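PDB 6FSK: DyP-type peroxidase from Pleurotus ostreatus PC15, which probably uses hydrogen peroxide at a heme b cofactor to oxidise dyes and other substrates, manganese(II) among them. Local coordinates for residues D175-H186 with G357-T365; N308-L316 with I330-D338. The protein carries 1 engineered substitution. All coordinates share one frame; numbering follows the deposited sequence.

Both contacts touch the same heme, but at different parts of it. In contact 1 (175-186 with 357-365) Glu185 lies against the ring methyl CMB, whereas in contact 2 (308-316 with 330-338) Arg336 binds a propionate and Thr333 packs on a pyrrole, in the residues that follow the axial ligand His329. Their centres are 27 Å apart and their nearest atoms about 10 Å apart; the contacts do not touch each other, and each reaches the heme on its own. Along the chain contact 2 is nested inside the long loop that contact 1 closes, and helix 337-340 leads on to strand 354-360, which also carries the heme-binding Arg355.

Contact 1 of 2, residues D175-H186 with G357-T365; sequences DVRPGDVHAHEH and GIQFGPEVT. With HEM (protoporphyrin IX containing Fe), chain C.
The amide nitrogen NE2 of Gln359 is gripped by two backbone carbonyls of the facing loop: it donates to His182 O at 2.7 Å and to His184 O at 2.9 Å. In both bonds the nitrogen stands above the carbonyl plane, so neither uses a lone pair. A bend at chi2 (93°) turns the amide into the loop, while OE1 rests near Val176 CA. Where the strand comes alongside, Asp175 N donates to Gln359 O at 2.8 Å. Farther out, Arg177 meets Glu363 side-on in a salt bridge, NE to OE2 at 3.0 Å and NH2 to OE1 at 2.7 Å. Both bonds are nearly straight, both oxygens use their syn lone pairs, and the two planes lie only 7° apart, which fixes the rotation of both groups. Arg177 CD also lies over one face of the His186 ring, toward its rim. A water links Asp175 OD2 to Gly361 N, and Arg173 and His143 hold the same carboxylate. The contact thus joins the two outermost strands of the eight-stranded antiparallel sheet, the loop leaving strand 166-175 packing on the end of strand 354-360, with strand 379-386 beside the latter and helix 249-258 against His186.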
loop_
_atom_site.group_PDB
_atom_site.type_symbol
_atom_site.label_atom_id
_atom_site.label_comp_id
_atom_site.label_asym_id
_atom_site.label_seq_id
_atom_site.Cartn_x
_atom_site.Cartn_y
_atom_site.Cartn_z
ATOM N N ASP A 175 -14.827 0.940 0.508
ATOM C CA ASP A 175 -15.782 0.303 -0.334
ATOM C C ASP A 175 -15.236 0.200 -1.739
ATOM O O ASP A 175 -14.742 1.215 -2.279
ATOM C CB ASP A 175 -17.024 1.169 -0.393
ATOM C CG ASP A 175 -17.698 1.269 0.965
ATOM O OD1 ASP A 175 -18.397 0.253 1.331
ATOM O OD2 ASP A 175 -17.563 2.317 1.622
ATOM N N VAL A 176 -15.294 -0.982 -2.320
ATOM C CA VAL A 176 -14.857 -1.088 -3.711
ATOM C C VAL A 176 -15.771 -0.230 -4.603
ATOM O O VAL A 176 -16.918 0.112 -4.245
ATOM C CB VAL A 176 -14.774 -2.565 -4.179
ATOM C CG1 VAL A 176 -13.779 -3.355 -3.298
ATOM C CG2 VAL A 176 -16.147 -3.170 -4.301
ATOM N N ARG A 177 -15.277 0.083 -5.793
ATOM C CA ARG A 177 -16.055 0.945 -6.697
ATOM C C ARG A 177 -17.135 0.113 -7.400
ATOM O O ARG A 177 -17.075 -1.094 -7.465
ATOM C CB ARG A 177 -15.079 1.635 -7.636
ATOM C CG ARG A 177 -14.255 2.690 -6.883
ATOM C CD ARG A 177 -13.240 3.417 -7.733
ATOM N NE ARG A 177 -13.982 4.139 -8.762
ATOM C CZ ARG A 177 -13.555 4.351 -9.994
ATOM N NH1 ARG A 177 -12.366 3.909 -10.430
ATOM N NH2 ARG A 177 -14.325 5.037 -10.846
ATOM N N PRO A 178 -18.115 0.777 -7.983
ATOM C CA PRO A 178 -19.226 0.044 -8.655
ATOM C C PRO A 178 -18.880 -0.620 -9.960
ATOM O O PRO A 178 -18.003 -0.157 -10.728
ATOM C CB PRO A 178 -20.261 1.154 -8.882
ATOM C CG PRO A 178 -19.599 2.435 -8.691
ATOM C CD PRO A 178 -18.373 2.216 -7.861
ATOM N N GLY A 179 -19.591 -1.707 -10.262
ATOM C CA GLY A 179 -19.479 -2.279 -11.576
ATOM C C GLY A 179 -18.132 -2.787 -12.006
ATOM O O GLY A 179 -17.398 -3.352 -11.204
ATOM N N ASP A 180 -17.818 -2.576 -13.287
ATOM C CA ASP A 180 -16.659 -3.221 -13.922
ATOM C C ASP A 180 -15.344 -2.619 -13.476
ATOM O O ASP A 180 -14.315 -3.305 -13.555
ATOM C CB ASP A 180 -16.750 -3.278 -15.488
ATOM C CG ASP A 180 -17.400 -2.007 -16.136
ATOM O OD1 ASP A 180 -17.213 -0.855 -15.646
ATOM O OD2 ASP A 180 -18.123 -2.178 -17.159
ATOM N N VAL A 181 -15.421 -1.422 -12.909
ATOM C CA VAL A 181 -14.260 -0.722 -12.319
ATOM C C VAL A 181 -14.074 -0.975 -10.801
ATOM O O VAL A 181 -13.313 -0.269 -10.137
ATOM C CB VAL A 181 -14.254 0.776 -12.619
ATOM C CG1 VAL A 181 -14.323 0.987 -14.118
ATOM C CG2 VAL A 181 -15.351 1.573 -11.928
ATOM N N HIS A 182 -14.764 -1.962 -10.226
ATOM C CA HIS A 182 -14.608 -2.268 -8.843
ATOM C C HIS A 182 -13.150 -2.388 -8.279
ATOM O O HIS A 182 -12.912 -1.968 -7.155
ATOM C CB HIS A 182 -15.392 -3.538 -8.504
ATOM C CG HIS A 182 -14.746 -4.767 -9.008
ATOM N ND1 HIS A 182 -15.033 -5.297 -10.242
ATOM C CD2 HIS A 182 -13.817 -5.558 -8.464
ATOM C CE1 HIS A 182 -14.338 -6.402 -10.410
ATOM N NE2 HIS A 182 -13.601 -6.580 -9.349
ATOM N N ALA A 183 -12.195 -2.880 -9.046
ATOM C CA ALA A 183 -10.798 -3.003 -8.608
ATOM C C ALA A 183 -9.904 -1.856 -9.181
ATOM O O ALA A 183 -8.678 -1.893 -8.909
ATOM C CB ALA A 183 -10.203 -4.338 -9.018
ATOM N N HIS A 184 -10.501 -0.836 -9.736
ATOM C CA HIS A 184 -9.763 0.325 -10.147
ATOM C C HIS A 184 -9.759 1.365 -9.053
ATOM O O HIS A 184 -10.779 1.687 -8.483
ATOM C CB HIS A 184 -10.392 0.937 -11.395
ATOM C CG HIS A 184 -10.258 0.076 -12.632
ATOM N ND1 HIS A 184 -9.760 0.549 -13.826
ATOM C CD2 HIS A 184 -10.658 -1.185 -12.861
ATOM C CE1 HIS A 184 -9.819 -0.418 -14.734
ATOM N NE2 HIS A 184 -10.321 -1.498 -14.166
ATOM N N GLU A 185 -8.559 1.882 -8.767
ATOM C CA GLU A 185 -8.455 3.013 -7.804
ATOM C C GLU A 185 -9.132 4.241 -8.376
ATOM O O GLU A 185 -9.459 4.225 -9.564
ATOM C CB GLU A 185 -7.040 3.194 -7.310
ATOM C CG GLU A 185 -6.049 3.437 -8.421
ATOM C CD GLU A 185 -6.246 4.730 -9.038
ATOM O OE1 GLU A 185 -6.151 4.848 -10.284
ATOM O OE2 GLU A 185 -6.457 5.779 -8.313
ATOM N N HIS A 186 -9.386 5.255 -7.553
ATOM C CA HIS A 186 -10.257 6.376 -8.007
ATOM C C HIS A 186 -9.729 7.200 -9.178
ATOM O O HIS A 186 -10.556 7.863 -9.864
ATOM C CB HIS A 186 -10.601 7.254 -6.831
ATOM C CG HIS A 186 -11.791 6.787 -6.059
ATOM N ND1 HIS A 186 -13.060 6.875 -6.578
ATOM C CD2 HIS A 186 -11.929 6.132 -4.878
ATOM C CE1 HIS A 186 -13.942 6.354 -5.730
ATOM N NE2 HIS A 186 -13.274 5.881 -4.699
ATOM N N GLY A 357 -4.847 -2.546 -0.340
ATOM C CA GLY A 357 -5.685 -1.311 -0.420
ATOM C C GLY A 357 -7.126 -1.563 -0.690
ATOM O O GLY A 357 -7.538 -2.609 -1.276
ATOM N N ILE A 358 -7.925 -0.640 -0.228
ATOM C CA ILE A 358 -9.295 -0.587 -0.672
ATOM C C ILE A 358 -9.625 0.909 -0.867
ATOM O O ILE A 358 -9.209 1.766 -0.092
ATOM C CB ILE A 358 -10.292 -1.258 0.353
ATOM C CG1 ILE A 358 -11.712 -1.397 -0.219
ATOM C CG2 ILE A 358 -10.316 -0.593 1.715
ATOM C CD1 ILE A 358 -12.667 -2.266 0.597
ATOM N N GLN A 359 -10.485 1.161 -1.826
ATOM C CA GLN A 359 -10.907 2.481 -2.112
ATOM C C GLN A 359 -11.875 3.007 -1.041
ATOM O O GLN A 359 -12.457 2.230 -0.296
ATOM C CB GLN A 359 -11.618 2.529 -3.455
ATOM C CG GLN A 359 -10.915 1.914 -4.682
ATOM C CD GLN A 359 -11.288 0.473 -4.940
ATOM O OE1 GLN A 359 -11.438 -0.300 -4.019
ATOM N NE2 GLN A 359 -11.447 0.127 -6.167
ATOM N N PHE A 360 -12.022 4.348 -1.002
ATOM C CA PHE A 360 -13.132 4.916 -0.245
ATOM C C PHE A 360 -13.762 6.050 -0.999
ATOM O O PHE A 360 -13.089 6.718 -1.808
ATOM C CB PHE A 360 -12.762 5.309 1.179
ATOM C CG PHE A 360 -11.922 6.569 1.251
ATOM C CD1 PHE A 360 -10.541 6.524 1.151
ATOM C CD2 PHE A 360 -12.528 7.824 1.435
ATOM C CE1 PHE A 360 -9.776 7.698 1.255
ATOM C CE2 PHE A 360 -11.753 8.971 1.542
ATOM C CZ PHE A 360 -10.396 8.896 1.474
ATOM N N GLY A 361 -15.032 6.347 -0.634
ATOM C CA GLY A 361 -15.679 7.505 -1.235
ATOM C C GLY A 361 -16.542 7.270 -2.368
ATOM O O GLY A 361 -16.466 6.222 -3.016
ATOM N N PRO A 362 -17.411 8.254 -2.674
ATOM C CA PRO A 362 -18.314 8.173 -3.798
ATOM C C PRO A 362 -17.635 8.405 -5.161
ATOM O O PRO A 362 -16.550 8.946 -5.237
ATOM C CB PRO A 362 -19.332 9.281 -3.474
ATOM C CG PRO A 362 -18.494 10.306 -2.844
ATOM C CD PRO A 362 -17.481 9.560 -2.034
ATOM N N GLU A 363 -18.371 8.090 -6.229
ATOM C CA GLU A 363 -17.877 8.381 -7.608
ATOM C C GLU A 363 -17.873 9.903 -7.810
ATOM O O GLU A 363 -18.606 10.655 -7.087
ATOM C CB GLU A 363 -18.783 7.689 -8.603
ATOM C CG GLU A 363 -18.704 6.166 -8.538
ATOM C CD GLU A 363 -17.293 5.720 -8.831
ATOM O OE1 GLU A 363 -16.778 5.945 -10.001
ATOM O OE2 GLU A 363 -16.605 5.235 -7.935
ATOM N N VAL A 364 -17.099 10.410 -8.752
ATOM C CA VAL A 364 -17.031 11.860 -9.080
ATOM C C VAL A 364 -18.428 12.283 -9.614
ATOM O O VAL A 364 -18.975 11.577 -10.436
ATOM C CB VAL A 364 -15.944 12.090 -10.110
ATOM C CG1 VAL A 364 -15.958 13.527 -10.666
ATOM C CG2 VAL A 364 -14.585 11.719 -9.465
ATOM N N THR A 365 -18.901 13.392 -9.073
ATOM C CA THR A 365 -20.242 13.856 -9.443
ATOM C C THR A 365 -20.202 14.755 -10.695
ATOM O O THR A 365 -19.157 15.237 -11.125
ATOM C CB THR A 365 -20.878 14.711 -8.355
ATOM O OG1 THR A 365 -20.103 15.852 -8.161
ATOM C CG2 THR A 365 -20.972 13.945 -6.970
HETATM C CHA HEM C . 1.377 -0.222 -7.947
HETATM C CHB HEM C . -1.891 3.307 -7.618
HETATM C CHC HEM C . -0.018 4.555 -3.362
HETATM C CHD HEM C . 3.465 1.217 -3.820
HETATM C C1A HEM C . 0.302 0.612 -8.262
HETATM C C2A HEM C . -0.520 0.524 -9.428
HETATM C C3A HEM C . -1.461 1.472 -9.319
HETATM C C4A HEM C . -1.169 2.198 -8.121
HETATM C CMA HEM C . -2.509 1.808 -10.324
HETATM C CAA HEM C . -0.311 -0.456 -10.571
HETATM C CBA HEM C . -1.068 -1.777 -10.519
HETATM C CGA HEM C . -0.562 -2.701 -9.443
HETATM O O1A HEM C . 0.496 -3.314 -9.595
HETATM O O2A HEM C . -1.268 -2.839 -8.412
HETATM C C1B HEM C . -1.688 3.997 -6.419
HETATM C C2B HEM C . -2.473 5.028 -5.913
HETATM C C3B HEM C . -2.001 5.392 -4.691
HETATM C C4B HEM C . -0.833 4.527 -4.478
HETATM C CMB HEM C . -3.638 5.679 -6.616
HETATM C CAB HEM C . -2.401 6.420 -3.704
HETATM C CBB HEM C . -3.608 6.942 -3.660
HETATM C C1C HEM C . 1.128 3.867 -3.100
HETATM C C2C HEM C . 2.020 3.994 -2.027
HETATM C C3C HEM C . 3.029 3.083 -2.144
HETATM C C4C HEM C . 2.718 2.300 -3.316
HETATM C CMC HEM C . 1.841 4.984 -0.907
HETATM C CAC HEM C . 4.268 2.834 -1.357
HETATM C CBC HEM C . 4.902 3.783 -0.638
HETATM C C1D HEM C . 3.113 0.514 -4.976
HETATM C C2D HEM C . 3.850 -0.733 -5.347
HETATM C C3D HEM C . 3.209 -1.154 -6.503
HETATM C C4D HEM C . 2.207 -0.145 -6.802
HETATM C CMD HEM C . 4.957 -1.402 -4.636
HETATM C CAD HEM C . 3.563 -2.347 -7.385
HETATM C CBD HEM C . 4.640 -2.048 -8.379
HETATM C CGD HEM C . 5.053 -3.282 -9.140
HETATM O O1D HEM C . 5.061 -3.124 -10.386
HETATM O O2D HEM C . 5.236 -4.333 -8.560
HETATM N NA HEM C . -0.026 1.726 -7.487
HETATM N NB HEM C . -0.647 3.753 -5.586
HETATM N NC HEM C . 1.659 2.882 -3.968
HETATM N ND HEM C . 2.216 0.848 -5.904
HETATM FE FE HEM C . 0.850 2.340 -5.788
HETATM O O HOH W 1 -16.443 4.592 1.159
#

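Contact 2 of 2, residues N308-L316 with I330-D338. With HEM (protoporphyrin IX containing Fe), chain C.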
loop_
_atom_site.group_PDB
_atom_site.type_symbol
_atom_site.label_atom_id
_atom_site.label_comp_id
_atom_site.label_asym_id
_atom_site.label_seq_id
_atom_site.Cartn_x
_atom_site.Cartn_y
_atom_site.Cartn_z
ATOM N N ASN A 308 2.168 -8.899 -16.214
ATOM C CA ASN A 308 3.252 -8.497 -15.310
ATOM C C ASN A 308 4.624 -9.013 -15.679
ATOM O O ASN A 308 5.569 -8.941 -14.933
ATOM C CB ASN A 308 2.792 -8.790 -13.868
ATOM C CG ASN A 308 3.514 -7.918 -12.865
ATOM O OD1 ASN A 308 3.737 -6.754 -13.117
ATOM N ND2 ASN A 308 3.800 -8.494 -11.733
ATOM N N LYS A 309 4.731 -9.590 -16.888
ATOM C CA LYS A 309 5.999 -10.201 -17.327
ATOM C C LYS A 309 6.802 -9.163 -18.094
ATOM O O LYS A 309 6.777 -9.070 -19.359
ATOM C CB LYS A 309 5.625 -11.354 -18.308
ATOM C CG LYS A 309 6.821 -11.973 -18.960
ATOM C CD LYS A 309 7.620 -12.682 -17.956
ATOM C CE LYS A 309 7.998 -14.082 -18.461
ATOM N NZ LYS A 309 9.383 -14.287 -17.969
ATOM N N PHE A 310 7.498 -8.329 -17.345
ATOM C CA PHE A 310 8.402 -7.289 -17.894
ATOM C C PHE A 310 9.344 -6.933 -16.772
ATOM O O PHE A 310 9.034 -7.195 -15.582
ATOM C CB PHE A 310 7.667 -6.051 -18.398
ATOM C CG PHE A 310 6.820 -5.353 -17.337
ATOM C CD1 PHE A 310 5.542 -5.751 -17.108
ATOM C CD2 PHE A 310 7.348 -4.309 -16.605
ATOM C CE1 PHE A 310 4.763 -5.130 -16.161
ATOM C CE2 PHE A 310 6.601 -3.678 -15.679
ATOM C CZ PHE A 310 5.339 -4.077 -15.457
ATOM N N ASP A 311 10.531 -6.445 -17.110
ATOM C CA ASP A 311 11.513 -6.111 -16.124
ATOM C C ASP A 311 12.229 -4.778 -16.390
ATOM O O ASP A 311 13.123 -4.422 -15.669
ATOM C CB ASP A 311 12.511 -7.241 -15.947
ATOM C CG ASP A 311 13.269 -7.563 -17.236
ATOM O OD1 ASP A 311 13.196 -6.868 -18.245
ATOM O OD2 ASP A 311 13.963 -8.595 -17.266
ATOM N N PHE A 312 11.811 -4.059 -17.443
ATOM C CA PHE A 312 12.467 -2.820 -17.918
ATOM C C PHE A 312 13.813 -3.013 -18.661
ATOM O O PHE A 312 14.423 -2.032 -19.089
ATOM C CB PHE A 312 12.579 -1.712 -16.856
ATOM C CG PHE A 312 11.290 -1.452 -16.090
ATOM C CD1 PHE A 312 10.158 -1.044 -16.703
ATOM C CD2 PHE A 312 11.295 -1.514 -14.730
ATOM C CE1 PHE A 312 8.985 -0.794 -16.022
ATOM C CE2 PHE A 312 10.123 -1.258 -13.993
ATOM C CZ PHE A 312 9.000 -0.889 -14.663
ATOM N N GLY A 313 14.136 -4.252 -18.900
ATOM C CA GLY A 313 15.310 -4.622 -19.678
ATOM C C GLY A 313 16.533 -3.905 -19.211
ATOM O O GLY A 313 16.837 -3.832 -18.032
ATOM N N ASP A 314 17.296 -3.331 -20.151
ATOM C CA ASP A 314 18.421 -2.495 -19.815
ATOM C C ASP A 314 18.132 -1.016 -20.225
ATOM O O ASP A 314 19.044 -0.217 -20.440
ATOM C CB ASP A 314 19.732 -2.994 -20.496
ATOM C CG ASP A 314 19.623 -2.964 -22.029
ATOM O OD1 ASP A 314 18.543 -2.732 -22.599
ATOM O OD2 ASP A 314 20.673 -3.170 -22.695
ATOM N N SER A 315 16.843 -0.604 -20.165
ATOM C CA SER A 315 16.486 0.718 -20.650
ATOM C C SER A 315 17.110 1.833 -19.817
ATOM O O SER A 315 17.445 2.908 -20.316
ATOM C CB SER A 315 14.998 0.849 -20.809
ATOM O OG SER A 315 14.354 0.549 -19.555
ATOM N N LEU A 316 17.251 1.616 -18.510
ATOM C CA LEU A 316 17.895 2.602 -17.681
ATOM C C LEU A 316 19.339 2.870 -18.095
ATOM O O LEU A 316 19.688 4.060 -18.340
ATOM C CB LEU A 316 17.745 2.319 -16.182
ATOM C CG LEU A 316 18.366 3.364 -15.246
ATOM C CD1 LEU A 316 17.841 4.751 -15.404
ATOM C CD2 LEU A 316 18.229 2.909 -13.819
ATOM N N ILE A 330 4.948 2.844 -10.957
ATOM C CA ILE A 330 5.276 1.435 -10.647
ATOM C C ILE A 330 6.783 1.233 -10.672
ATOM O O ILE A 330 7.300 0.312 -10.045
ATOM C CB ILE A 330 4.592 0.371 -11.580
ATOM C CG1 ILE A 330 5.139 0.410 -13.023
ATOM C CG2 ILE A 330 3.087 0.533 -11.476
ATOM C CD1 ILE A 330 4.562 -0.699 -13.910
ATOM N N ARG A 331 7.490 2.033 -11.486
ATOM C CA ARG A 331 8.929 1.900 -11.596
ATOM C C ARG A 331 9.674 2.495 -10.414
ATOM O O ARG A 331 10.745 1.995 -10.008
ATOM C CB ARG A 331 9.395 2.520 -12.951
ATOM C CG ARG A 331 10.838 2.263 -13.380
ATOM C CD ARG A 331 10.889 2.571 -14.890
ATOM N NE ARG A 331 12.257 2.265 -15.341
ATOM C CZ ARG A 331 12.569 2.157 -16.623
ATOM N NH1 ARG A 331 11.674 2.516 -17.528
ATOM N NH2 ARG A 331 13.757 1.770 -16.942
ATOM N N LYS A 332 9.138 3.592 -9.875
ATOM C CA LYS A 332 9.580 4.206 -8.642
ATOM C C LYS A 332 9.346 3.281 -7.454
ATOM O O LYS A 332 10.178 3.274 -6.549
ATOM C CB LYS A 332 8.865 5.519 -8.392
ATOM C CG LYS A 332 9.355 6.647 -9.246
ATOM C CD LYS A 332 10.621 7.330 -8.683
ATOM C CE LYS A 332 10.933 8.650 -9.312
ATOM N NZ LYS A 332 12.034 9.280 -8.586
ATOM N N THR A 333 8.385 2.400 -7.475
ATOM C CA THR A 333 8.031 1.623 -6.306
ATOM C C THR A 333 8.480 0.154 -6.394
ATOM O O THR A 333 8.769 -0.412 -5.370
ATOM C CB THR A 333 6.520 1.693 -6.002
ATOM O OG1 THR A 333 5.792 1.153 -7.107
ATOM C CG2 THR A 333 6.052 3.139 -5.628
ATOM N N TYR A 334 8.642 -0.348 -7.591
ATOM C CA TYR A 334 9.327 -1.636 -7.797
ATOM C C TYR A 334 10.232 -1.471 -9.030
ATOM O O TYR A 334 9.803 -1.660 -10.177
ATOM C CB TYR A 334 8.372 -2.787 -7.984
ATOM C CG TYR A 334 9.038 -4.133 -8.256
ATOM C CD1 TYR A 334 10.254 -4.435 -7.758
ATOM C CD2 TYR A 334 8.355 -5.089 -8.987
ATOM C CE1 TYR A 334 10.839 -5.683 -8.057
ATOM C CE2 TYR A 334 8.904 -6.299 -9.262
ATOM C CZ TYR A 334 10.129 -6.592 -8.770
ATOM O OH TYR A 334 10.678 -7.847 -9.148
ATOM N N PRO A 335 11.499 -1.180 -8.792
ATOM C CA PRO A 335 12.427 -0.851 -9.928
ATOM C C PRO A 335 12.762 -1.973 -10.883
ATOM O O PRO A 335 13.321 -1.712 -11.961
ATOM C CB PRO A 335 13.683 -0.343 -9.200
ATOM C CG PRO A 335 13.135 0.277 -7.947
ATOM C CD PRO A 335 12.048 -0.662 -7.521
ATOM N N ARG A 336 12.496 -3.220 -10.505
ATOM C CA ARG A 336 12.863 -4.350 -11.376
ATOM C C ARG A 336 14.318 -4.266 -11.815
ATOM O O ARG A 336 15.232 -4.045 -10.992
ATOM C CB ARG A 336 11.861 -4.532 -12.540
ATOM C CG ARG A 336 10.391 -4.587 -11.999
ATOM C CD ARG A 336 9.378 -4.956 -13.068
ATOM N NE ARG A 336 8.020 -4.722 -12.576
ATOM C CZ ARG A 336 7.003 -5.525 -12.744
ATOM N NH1 ARG A 336 7.099 -6.591 -13.529
ATOM N NH2 ARG A 336 5.866 -5.246 -12.121
ATOM N N ASN A 337 14.575 -4.479 -13.115
ATOM C CA ASN A 337 15.985 -4.505 -13.552
ATOM C C ASN A 337 16.700 -3.195 -13.431
ATOM O O ASN A 337 17.959 -3.150 -13.456
ATOM C CB ASN A 337 16.072 -4.901 -14.997
ATOM C CG ASN A 337 15.913 -6.320 -15.232
ATOM O OD1 ASN A 337 15.707 -7.073 -14.343
ATOM N ND2 ASN A 337 16.129 -6.729 -16.511
ATOM N N ASP A 338 15.981 -2.099 -13.185
ATOM C CA ASP A 338 16.743 -0.863 -12.969
ATOM C C ASP A 338 17.780 -1.051 -11.857
ATOM O O ASP A 338 18.920 -0.522 -11.954
ATOM C CB ASP A 338 15.846 0.296 -12.617
ATOM C CG ASP A 338 15.026 0.809 -13.757
ATOM O OD1 ASP A 338 15.126 0.362 -14.908
ATOM O OD2 ASP A 338 14.220 1.757 -13.455
HETATM C CHA HEM C . 1.377 -0.222 -7.947
HETATM C CHB HEM C . -1.891 3.307 -7.618
HETATM C CHC HEM C . -0.018 4.555 -3.362
HETATM C CHD HEM C . 3.465 1.217 -3.820
HETATM C C1A HEM C . 0.302 0.612 -8.262
HETATM C C2A HEM C . -0.520 0.524 -9.428
HETATM C C3A HEM C . -1.461 1.472 -9.319
HETATM C C4A HEM C . -1.169 2.198 -8.121
HETATM C CMA HEM C . -2.509 1.808 -10.324
HETATM C CAA HEM C . -0.311 -0.456 -10.571
HETATM C CBA HEM C . -1.068 -1.777 -10.519
HETATM C CGA HEM C . -0.562 -2.701 -9.443
HETATM O O1A HEM C . 0.496 -3.314 -9.595
HETATM O O2A HEM C . -1.268 -2.839 -8.412
HETATM C C1B HEM C . -1.688 3.997 -6.419
HETATM C C2B HEM C . -2.473 5.028 -5.913
HETATM C C3B HEM C . -2.001 5.392 -4.691
HETATM C C4B HEM C . -0.833 4.527 -4.478
HETATM C CMB HEM C . -3.638 5.679 -6.616
HETATM C CAB HEM C . -2.401 6.420 -3.704
HETATM C CBB HEM C . -3.608 6.942 -3.660
HETATM C C1C HEM C . 1.128 3.867 -3.100
HETATM C C2C HEM C . 2.020 3.994 -2.027
HETATM C C3C HEM C . 3.029 3.083 -2.144
HETATM C C4C HEM C . 2.718 2.300 -3.316
HETATM C CMC HEM C . 1.841 4.984 -0.907
HETATM C CAC HEM C . 4.268 2.834 -1.357
HETATM C CBC HEM C . 4.902 3.783 -0.638
HETATM C C1D HEM C . 3.113 0.514 -4.976
HETATM C C2D HEM C . 3.850 -0.733 -5.347
HETATM C C3D HEM C . 3.209 -1.154 -6.503
HETATM C C4D HEM C . 2.207 -0.145 -6.802
HETATM C CMD HEM C . 4.957 -1.402 -4.636
HETATM C CAD HEM C . 3.563 -2.347 -7.385
HETATM C CBD HEM C . 4.640 -2.048 -8.379
HETATM C CGD HEM C . 5.053 -3.282 -9.140
HETATM O O1D HEM C . 5.061 -3.124 -10.386
HETATM O O2D HEM C . 5.236 -4.333 -8.560
HETATM N NA HEM C . -0.026 1.726 -7.487
HETATM N NB HEM C . -0.647 3.753 -5.586
HETATM N NC HEM C . 1.659 2.882 -3.968
HETATM N ND HEM C . 2.216 0.848 -5.904
HETATM FE FE HEM C . 0.850 2.340 -5.788
HETATM O O HOH W 2 16.472 -0.890 -16.832
HETATM O O HOH W 3 11.599 1.046 -20.146
#
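Arg336 reaches over Asp311 and Phe310, its chain extended from CG to NE. Arg336 CB lies 3.4 Å from Asp311 O, CG lies 3.9 Å from Phe312 CE2, and CD nears Phe310 O. The guanidinium then lies flat on the Phe310 ring, planes 8° apart, in a cation-pi stack with CZ 3.9 Å from the ring centroid; CE2 of Tyr334, from the same segment, lies over the rim of the opposite face. At the tip Arg336 NH1 donates to Phe310 O at 2.9 Å and also to Asn308 O. Arg336 NH2 donates to Asn308 OD1 at 2.8 Å and to heme O1D at 2.9 Å. Contacts on both faces and four acceptors therefore hold the charged group in place beside the propionate. Arg331 likewise stacks on Phe312 with planes 5° apart, its CD over the ring centre, while NH2 donates to Ser315 OG at 2.9 Å. Asp338 meets this arginine side-on, both carboxylate oxygens using their syn lone pairs. Asp311 OD1 accepts from Gly313 N in an Asx turn, and Asp311 O receives Asn337 N at 2.9 Å. This is the proximal side of the heme pocket in a DyP-type peroxidase, Arg336 binding a propionate seven residues past axial His329.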